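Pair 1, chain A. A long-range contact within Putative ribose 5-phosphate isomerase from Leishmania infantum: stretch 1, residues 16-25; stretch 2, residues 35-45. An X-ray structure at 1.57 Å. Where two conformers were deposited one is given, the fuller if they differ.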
# COMPACT_ATOMS: atom_id res chain seq x y z
N ALA A 16 -14.87 -10.08 -7.70
CA ALA A 16 -15.33 -10.03 -6.36
C ALA A 16 -16.47 -11.00 -6.09
O ALA A 16 -17.07 -10.98 -5.03
CB ALA A 16 -15.73 -8.63 -5.96
N TYR A 17 -16.72 -11.87 -7.02
CA TYR A 17 -17.92 -12.74 -6.85
C TYR A 17 -17.74 -13.66 -5.66
O TYR A 17 -18.64 -13.77 -4.84
CB TYR A 17 -18.25 -13.48 -8.12
CG TYR A 17 -19.46 -14.33 -7.99
CD1 TYR A 17 -20.69 -13.75 -7.91
CD2 TYR A 17 -19.35 -15.69 -8.05
CE1 TYR A 17 -21.85 -14.52 -7.80
CE2 TYR A 17 -20.47 -16.50 -7.90
CZ TYR A 17 -21.71 -15.88 -7.81
OH TYR A 17 -22.91 -16.62 -7.73
N ALA A 18 -16.57 -14.25 -5.51
CA ALA A 18 -16.30 -15.10 -4.38
C ALA A 18 -16.45 -14.44 -3.03
O ALA A 18 -16.87 -15.09 -2.08
CB ALA A 18 -14.95 -15.74 -4.54
N THR A 19 -16.15 -13.15 -2.93
CA THR A 19 -16.09 -12.41 -1.67
C THR A 19 -17.21 -11.44 -1.50
O THR A 19 -17.26 -10.74 -0.51
CB THR A 19 -14.77 -11.62 -1.52
OG1 THR A 19 -14.55 -10.90 -2.71
CG2 THR A 19 -13.56 -12.58 -1.26
N HIS A 20 -18.19 -11.36 -2.43
CA HIS A 20 -19.10 -10.24 -2.37
C HIS A 20 -19.96 -10.30 -1.09
O HIS A 20 -20.34 -9.27 -0.52
CB HIS A 20 -20.02 -10.08 -3.64
CG HIS A 20 -21.17 -11.07 -3.73
ND1 HIS A 20 -21.03 -12.30 -4.32
CD2 HIS A 20 -22.48 -10.93 -3.48
CE1 HIS A 20 -22.20 -12.91 -4.36
NE2 HIS A 20 -23.11 -12.09 -3.85
N GLN A 21 -20.37 -11.51 -0.68
CA GLN A 21 -21.19 -11.55 0.53
C GLN A 21 -20.41 -11.14 1.79
O GLN A 21 -20.93 -10.46 2.60
CB GLN A 21 -21.75 -12.97 0.72
CG GLN A 21 -22.70 -13.04 1.94
CD GLN A 21 -23.92 -12.14 1.82
OE1 GLN A 21 -24.64 -12.23 0.82
NE2 GLN A 21 -24.14 -11.25 2.78
N GLU A 22 -19.14 -11.52 1.81
CA GLU A 22 -18.21 -11.04 2.90
C GLU A 22 -18.10 -9.52 2.93
O GLU A 22 -18.14 -8.89 3.96
CB GLU A 22 -16.89 -11.76 2.75
CG GLU A 22 -15.81 -11.35 3.76
CD GLU A 22 -14.50 -12.14 3.68
OE1 GLU A 22 -14.23 -12.94 2.74
OE2 GLU A 22 -13.69 -11.87 4.60
N ILE A 23 -18.02 -8.93 1.75
CA ILE A 23 -17.99 -7.45 1.67
C ILE A 23 -19.32 -6.83 2.14
O ILE A 23 -19.35 -5.85 2.87
CB ILE A 23 -17.59 -7.00 0.23
CG1 ILE A 23 -16.19 -7.54 -0.07
CG2 ILE A 23 -17.74 -5.51 0.11
CD1 ILE A 23 -15.73 -7.40 -1.52
N MET A 24 -20.44 -7.41 1.72
CA MET A 24 -21.76 -6.90 2.14
C MET A 24 -21.87 -7.00 3.64
O MET A 24 -22.32 -6.08 4.27
CB MET A 24 -22.90 -7.70 1.55
CG MET A 24 -23.15 -7.36 0.13
SD MET A 24 -24.33 -8.50 -0.57
CE MET A 24 -25.88 -8.15 0.26
N ASP A 25 -21.36 -8.11 4.18
CA ASP A 25 -21.36 -8.26 5.65
C ASP A 25 -20.59 -7.19 6.35
O ASP A 25 -21.01 -6.64 7.39
CB ASP A 25 -20.80 -9.62 6.07
CG ASP A 25 -21.68 -10.78 5.70
OD1 ASP A 25 -22.84 -10.58 5.38
OD2 ASP A 25 -21.16 -11.89 5.57
N LYS A 35 -29.09 0.49 4.64
CA LYS A 35 -29.46 -0.51 3.69
C LYS A 35 -28.24 -0.79 2.81
O LYS A 35 -27.50 0.16 2.55
CB LYS A 35 -30.53 0.04 2.77
CG LYS A 35 -30.95 -0.84 1.63
CD LYS A 35 -31.89 -1.86 2.03
CE LYS A 35 -32.48 -2.51 0.75
NZ LYS A 35 -33.51 -3.48 1.22
N VAL A 36 -28.02 -2.02 2.41
CA VAL A 36 -26.99 -2.40 1.45
C VAL A 36 -27.68 -3.16 0.35
O VAL A 36 -28.35 -4.18 0.61
CB VAL A 36 -25.84 -3.22 2.06
CG1 VAL A 36 -24.70 -3.26 1.07
CG2 VAL A 36 -25.43 -2.62 3.39
N MET A 37 -27.51 -2.72 -0.90
CA MET A 37 -28.12 -3.33 -2.07
C MET A 37 -27.02 -3.87 -2.98
O MET A 37 -26.15 -3.10 -3.41
CB MET A 37 -28.92 -2.27 -2.87
CG MET A 37 -30.16 -1.79 -2.17
SD MET A 37 -30.70 -0.12 -2.66
CE MET A 37 -29.46 0.89 -1.90
N TYR A 38 -27.04 -5.15 -3.34
CA TYR A 38 -26.06 -5.77 -4.19
C TYR A 38 -26.42 -5.73 -5.62
O TYR A 38 -27.54 -6.24 -5.96
CB TYR A 38 -25.82 -7.22 -3.75
CG TYR A 38 -24.83 -7.93 -4.61
CD1 TYR A 38 -23.50 -7.53 -4.66
CD2 TYR A 38 -25.19 -9.02 -5.44
CE1 TYR A 38 -22.60 -8.12 -5.46
CE2 TYR A 38 -24.28 -9.65 -6.22
CZ TYR A 38 -22.91 -9.24 -6.23
OH TYR A 38 -22.06 -9.87 -7.03
N MET A 39 -25.63 -5.11 -6.45
CA MET A 39 -25.88 -5.04 -7.84
C MET A 39 -24.86 -5.47 -8.69
O MET A 39 -24.80 -4.95 -9.77
CB MET A 39 -26.25 -3.58 -8.29
CG MET A 39 -26.65 -2.66 -7.19
SD MET A 39 -27.02 -1.06 -7.83
CE MET A 39 -28.37 -0.80 -6.74
N GLY A 40 -24.07 -6.42 -8.27
CA GLY A 40 -23.17 -7.17 -9.09
C GLY A 40 -23.75 -8.44 -9.53
O GLY A 40 -24.97 -8.64 -9.34
N PRO A 41 -22.94 -9.33 -10.14
CA PRO A 41 -23.39 -10.55 -10.66
C PRO A 41 -23.87 -11.54 -9.60
O PRO A 41 -23.30 -11.65 -8.51
CB PRO A 41 -22.20 -11.14 -11.39
CG PRO A 41 -20.96 -10.49 -10.82
CD PRO A 41 -21.44 -9.20 -10.30
N SER A 42 -24.97 -12.24 -9.92
CA SER A 42 -25.52 -13.25 -9.01
C SER A 42 -25.34 -14.61 -9.64
O SER A 42 -26.09 -15.48 -9.43
CB SER A 42 -27.00 -12.95 -8.67
OG SER A 42 -27.05 -11.91 -7.68
N SER A 43 -24.29 -14.71 -10.43
CA SER A 43 -23.89 -16.00 -10.99
C SER A 43 -22.41 -15.99 -11.15
O SER A 43 -21.81 -14.90 -11.19
CB SER A 43 -24.48 -16.24 -12.37
OG SER A 43 -23.70 -17.25 -12.98
N ASP A 44 -21.83 -17.20 -11.29
CA ASP A 44 -20.41 -17.37 -11.49
C ASP A 44 -19.92 -17.19 -12.91
O ASP A 44 -19.12 -18.01 -13.43
CB ASP A 44 -20.00 -18.72 -10.92
CG ASP A 44 -18.50 -18.84 -10.68
OD1 ASP A 44 -17.78 -17.82 -10.60
OD2 ASP A 44 -18.06 -20.00 -10.57
N THR A 45 -20.30 -16.07 -13.54
CA THR A 45 -20.02 -15.82 -14.97
C THR A 45 -18.97 -14.66 -15.09
O THR A 45 -18.81 -13.85 -14.20
CB THR A 45 -21.37 -15.51 -15.69
OG1 THR A 45 -22.07 -14.45 -14.98
CG2 THR A 45 -22.31 -16.77 -15.74

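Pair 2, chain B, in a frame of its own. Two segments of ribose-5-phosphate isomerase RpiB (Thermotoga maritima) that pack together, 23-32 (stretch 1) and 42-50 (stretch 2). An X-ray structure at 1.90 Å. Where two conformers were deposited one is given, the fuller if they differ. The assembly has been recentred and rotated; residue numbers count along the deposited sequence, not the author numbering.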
# COMPACT_ATOMS: atom_id res chain seq x y z
N ALA B 23 13.93 12.69 1.87
CA ALA B 23 13.84 11.54 2.75
C ALA B 23 14.86 11.59 3.88
O ALA B 23 15.06 10.58 4.52
CB ALA B 23 14.00 10.25 1.96
N PHE B 24 15.45 12.77 4.14
CA PHE B 24 16.44 12.93 5.19
C PHE B 24 15.90 12.48 6.56
O PHE B 24 16.60 11.83 7.33
CB PHE B 24 16.92 14.40 5.30
CG PHE B 24 17.89 14.67 6.46
CD1 PHE B 24 19.20 14.23 6.40
CD2 PHE B 24 17.48 15.34 7.59
CE1 PHE B 24 20.06 14.44 7.47
CE2 PHE B 24 18.35 15.55 8.63
CZ PHE B 24 19.63 15.10 8.57
N GLU B 25 14.69 12.87 6.89
CA GLU B 25 14.14 12.56 8.21
C GLU B 25 14.01 11.07 8.43
O GLU B 25 14.43 10.55 9.48
CB GLU B 25 12.80 13.24 8.38
CG GLU B 25 12.16 13.05 9.75
CD GLU B 25 10.72 13.57 9.74
OE1 GLU B 25 10.53 14.78 9.51
OE2 GLU B 25 9.78 12.74 9.88
N LEU B 26 13.49 10.36 7.45
CA LEU B 26 13.32 8.92 7.60
C LEU B 26 14.70 8.26 7.59
O LEU B 26 14.91 7.28 8.30
CB LEU B 26 12.41 8.33 6.54
CG LEU B 26 12.13 6.83 6.66
CD1 LEU B 26 11.48 6.47 7.95
CD2 LEU B 26 11.31 6.31 5.52
N LYS B 27 15.63 8.76 6.77
CA LYS B 27 16.98 8.21 6.68
C LYS B 27 17.63 8.24 8.08
O LYS B 27 18.22 7.29 8.51
CB LYS B 27 17.83 8.99 5.67
CG LYS B 27 19.26 8.44 5.47
CD LYS B 27 20.32 9.10 6.28
CE LYS B 27 20.75 10.43 5.66
NZ LYS B 27 21.70 11.16 6.56
N GLU B 28 17.52 9.37 8.76
CA GLU B 28 18.02 9.54 10.10
C GLU B 28 17.39 8.56 11.10
O GLU B 28 18.10 7.97 11.92
CB GLU B 28 17.79 10.98 10.55
CG GLU B 28 18.65 12.01 9.79
CD GLU B 28 20.13 11.86 10.11
OE1 GLU B 28 20.50 12.12 11.27
OE2 GLU B 28 20.92 11.44 9.22
N LYS B 29 16.07 8.38 11.03
CA LYS B 29 15.39 7.44 11.90
C LYS B 29 15.82 6.00 11.65
O LYS B 29 16.06 5.26 12.57
CB LYS B 29 13.88 7.60 11.74
CG LYS B 29 13.38 8.92 12.32
CD LYS B 29 11.93 9.11 12.05
CE LYS B 29 11.41 10.31 12.85
NZ LYS B 29 10.07 10.73 12.32
N VAL B 30 15.98 5.63 10.40
CA VAL B 30 16.42 4.29 10.03
C VAL B 30 17.86 4.04 10.47
O VAL B 30 18.20 3.00 11.03
CB VAL B 30 16.24 4.04 8.53
CG1 VAL B 30 16.96 2.78 8.09
CG2 VAL B 30 14.72 3.91 8.20
N LYS B 31 18.72 5.02 10.24
CA LYS B 31 20.09 4.96 10.72
C LYS B 31 20.16 4.76 12.21
O LYS B 31 20.85 3.86 12.67
CB LYS B 31 20.83 6.22 10.36
CG LYS B 31 22.24 6.26 10.92
CD LYS B 31 23.00 7.44 10.40
CE LYS B 31 22.60 8.71 11.05
NZ LYS B 31 23.70 9.64 10.67
N ASN B 32 19.42 5.56 12.97
CA ASN B 32 19.43 5.45 14.42
C ASN B 32 18.85 4.15 14.93
O ASN B 32 19.29 3.61 15.91
CB ASN B 32 18.72 6.64 15.02
CG ASN B 32 19.48 7.94 14.80
OD1 ASN B 32 20.68 7.94 14.53
ND2 ASN B 32 18.76 9.06 14.88
N GLU B 42 27.35 3.14 7.70
CA GLU B 42 28.05 4.25 7.07
C GLU B 42 27.04 5.16 6.41
O GLU B 42 26.32 4.77 5.48
CB GLU B 42 29.11 3.77 6.07
CG GLU B 42 30.44 3.53 6.77
CD GLU B 42 31.55 2.93 5.88
OE1 GLU B 42 31.36 2.91 4.62
OE2 GLU B 42 32.59 2.47 6.48
N ASP B 43 26.96 6.39 6.89
CA ASP B 43 25.99 7.36 6.36
C ASP B 43 26.71 8.23 5.34
O ASP B 43 27.53 9.07 5.71
CB ASP B 43 25.44 8.18 7.52
CG ASP B 43 24.39 9.22 7.10
OD1 ASP B 43 24.00 9.34 5.91
OD2 ASP B 43 23.94 9.97 7.98
N HIS B 44 26.36 8.03 4.08
CA HIS B 44 26.89 8.79 2.95
C HIS B 44 26.16 10.13 2.70
O HIS B 44 26.52 10.84 1.77
CB HIS B 44 26.86 7.94 1.69
CG HIS B 44 27.74 6.75 1.76
ND1 HIS B 44 29.05 6.77 1.33
CD2 HIS B 44 27.50 5.50 2.21
CE1 HIS B 44 29.58 5.57 1.52
NE2 HIS B 44 28.66 4.79 2.06
N GLY B 45 25.22 10.50 3.56
CA GLY B 45 24.49 11.74 3.43
C GLY B 45 23.21 11.55 2.64
O GLY B 45 22.87 10.44 2.32
N THR B 46 22.49 12.62 2.31
CA THR B 46 22.84 13.98 2.67
C THR B 46 22.71 14.26 4.18
O THR B 46 22.15 13.44 4.93
CB THR B 46 22.02 14.95 1.79
OG1 THR B 46 22.51 16.27 1.98
CG2 THR B 46 20.54 14.99 2.18
N TYR B 47 23.25 15.40 4.63
CA TYR B 47 23.41 15.67 6.06
C TYR B 47 22.52 16.83 6.54
O TYR B 47 22.62 17.25 7.69
CB TYR B 47 24.89 15.91 6.38
CG TYR B 47 25.76 14.74 5.97
CD1 TYR B 47 25.66 13.51 6.62
CD2 TYR B 47 26.67 14.84 4.93
CE1 TYR B 47 26.49 12.41 6.24
CE2 TYR B 47 27.50 13.77 4.59
CZ TYR B 47 27.38 12.56 5.23
OH TYR B 47 28.17 11.49 4.84
N SER B 48 21.66 17.30 5.66
CA SER B 48 20.63 18.28 5.96
C SER B 48 19.43 18.17 5.01
O SER B 48 19.39 17.34 4.09
CB SER B 48 21.20 19.69 5.81
OG SER B 48 21.35 20.00 4.43
N GLU B 49 18.47 19.07 5.20
CA GLU B 49 17.33 19.19 4.32
C GLU B 49 17.52 20.20 3.15
O GLU B 49 16.58 20.40 2.37
CB GLU B 49 16.08 19.48 5.14
CG GLU B 49 15.69 18.26 5.96
CD GLU B 49 14.35 18.40 6.66
OE1 GLU B 49 13.98 19.54 7.03
OE2 GLU B 49 13.69 17.36 6.84
N GLU B 50 18.72 20.75 2.99
CA GLU B 50 19.00 21.58 1.82
C GLU B 50 18.90 20.71 0.56
O GLU B 50 19.30 19.53 0.55
CB GLU B 50 20.38 22.25 1.90
CG GLU B 50 20.85 22.88 0.58
CD GLU B 50 22.07 23.78 0.71
OE1 GLU B 50 22.26 24.40 1.79
OE2 GLU B 50 22.83 23.91 -0.28
O HOH W 1 13.36 15.05 5.33

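The position that divides the two contacts is the one held by A:Tyr38 in pair 1 and B:Asp43 in pair 2. In pair 1 an aromatic ring fills it and no hydrogen bond crosses between the stretches; in pair 2 a carboxylate fills it and collects two lysines from the facing helix. The backbone hardly notices the exchange: the central residues superpose with an RMSD of 0.9 Å, and the CA atoms of A:Tyr38 and B:Asp43 fall 0.5 Å apart.

The shared frame is a helical segment facing a short strand that runs out into a loop. The loop folds back past the start of the first stretch, so that the CA atom of A:Tyr17 is paired with that of A:Asp44 in pair 1, and that of the matching B:Phe24 with that of B:Glu49 in pair 2. Three positions spaced three and four residues apart point toward the second stretch: A:Tyr17, A:His20 and A:Met24 match B:Phe24, B:Lys27 and B:Lys31.

In pair 1 these positions build a layered, largely aromatic contact. The ring of A:His20 lies in an offset stack on that of A:Tyr38, centroids 4.1 Å apart and planes at 16°. Two polar atoms find partners within their own stretches: A:His20 ND1 donates to A:Tyr17 O at 2.9 Å, with the imidazole in its p rotamer, and A:Tyr38 OH donates to A:Pro41 O at 2.6 Å, tying the strand's last residue to the loop. A:Met24 extends the layer, its SD 3.7 Å from A:Tyr38 CB and its CG 4.5 Å from A:Val36 CG1.

Pair 2 gathers charge at the same place. B:Lys27 NZ reaches B:Asp43 OD1 at 3.0 Å and OD2 at 2.9 Å, and also donates to B:Thr46 O at 2.8 Å, the carbonyl of the position matched by A:Pro41. Thus one ammonium group joins the helix to both strand and loop. B:Lys31, the counterpart of A:Met24, adds a second salt bridge, NZ to B:Asp43 OD2 at 2.7 Å. Another acid lies close by: B:Glu28 OE2 is 3.6 Å from B:Asp43 OD2, a like-charge pair, while B:Lys27 NZ bridges to B:Glu28 OE2 at 2.8 Å.

The other end of the contact is more alike in the two pairs. A:Tyr17 and B:Phe24 both take chi1 t, bury more area than any other residue in their contacts, and set a ring against loop backbone. A carbonyl lies at each ring's edge: A:Pro41 O is 3.3 Å from A:Tyr17 CE1, and B:Thr46 O is 3.4 Å from B:Phe24 CD1. In pair 2 a water adds a link here: water 1 O accepts from B:Glu25 N at 3.0 Å and lies 2.8 Å from B:Glu49 OE2.

The rule to read is that the aromatic anchor and backbone path are common to both, while the centre holds a stack in one and a charge cluster in the other.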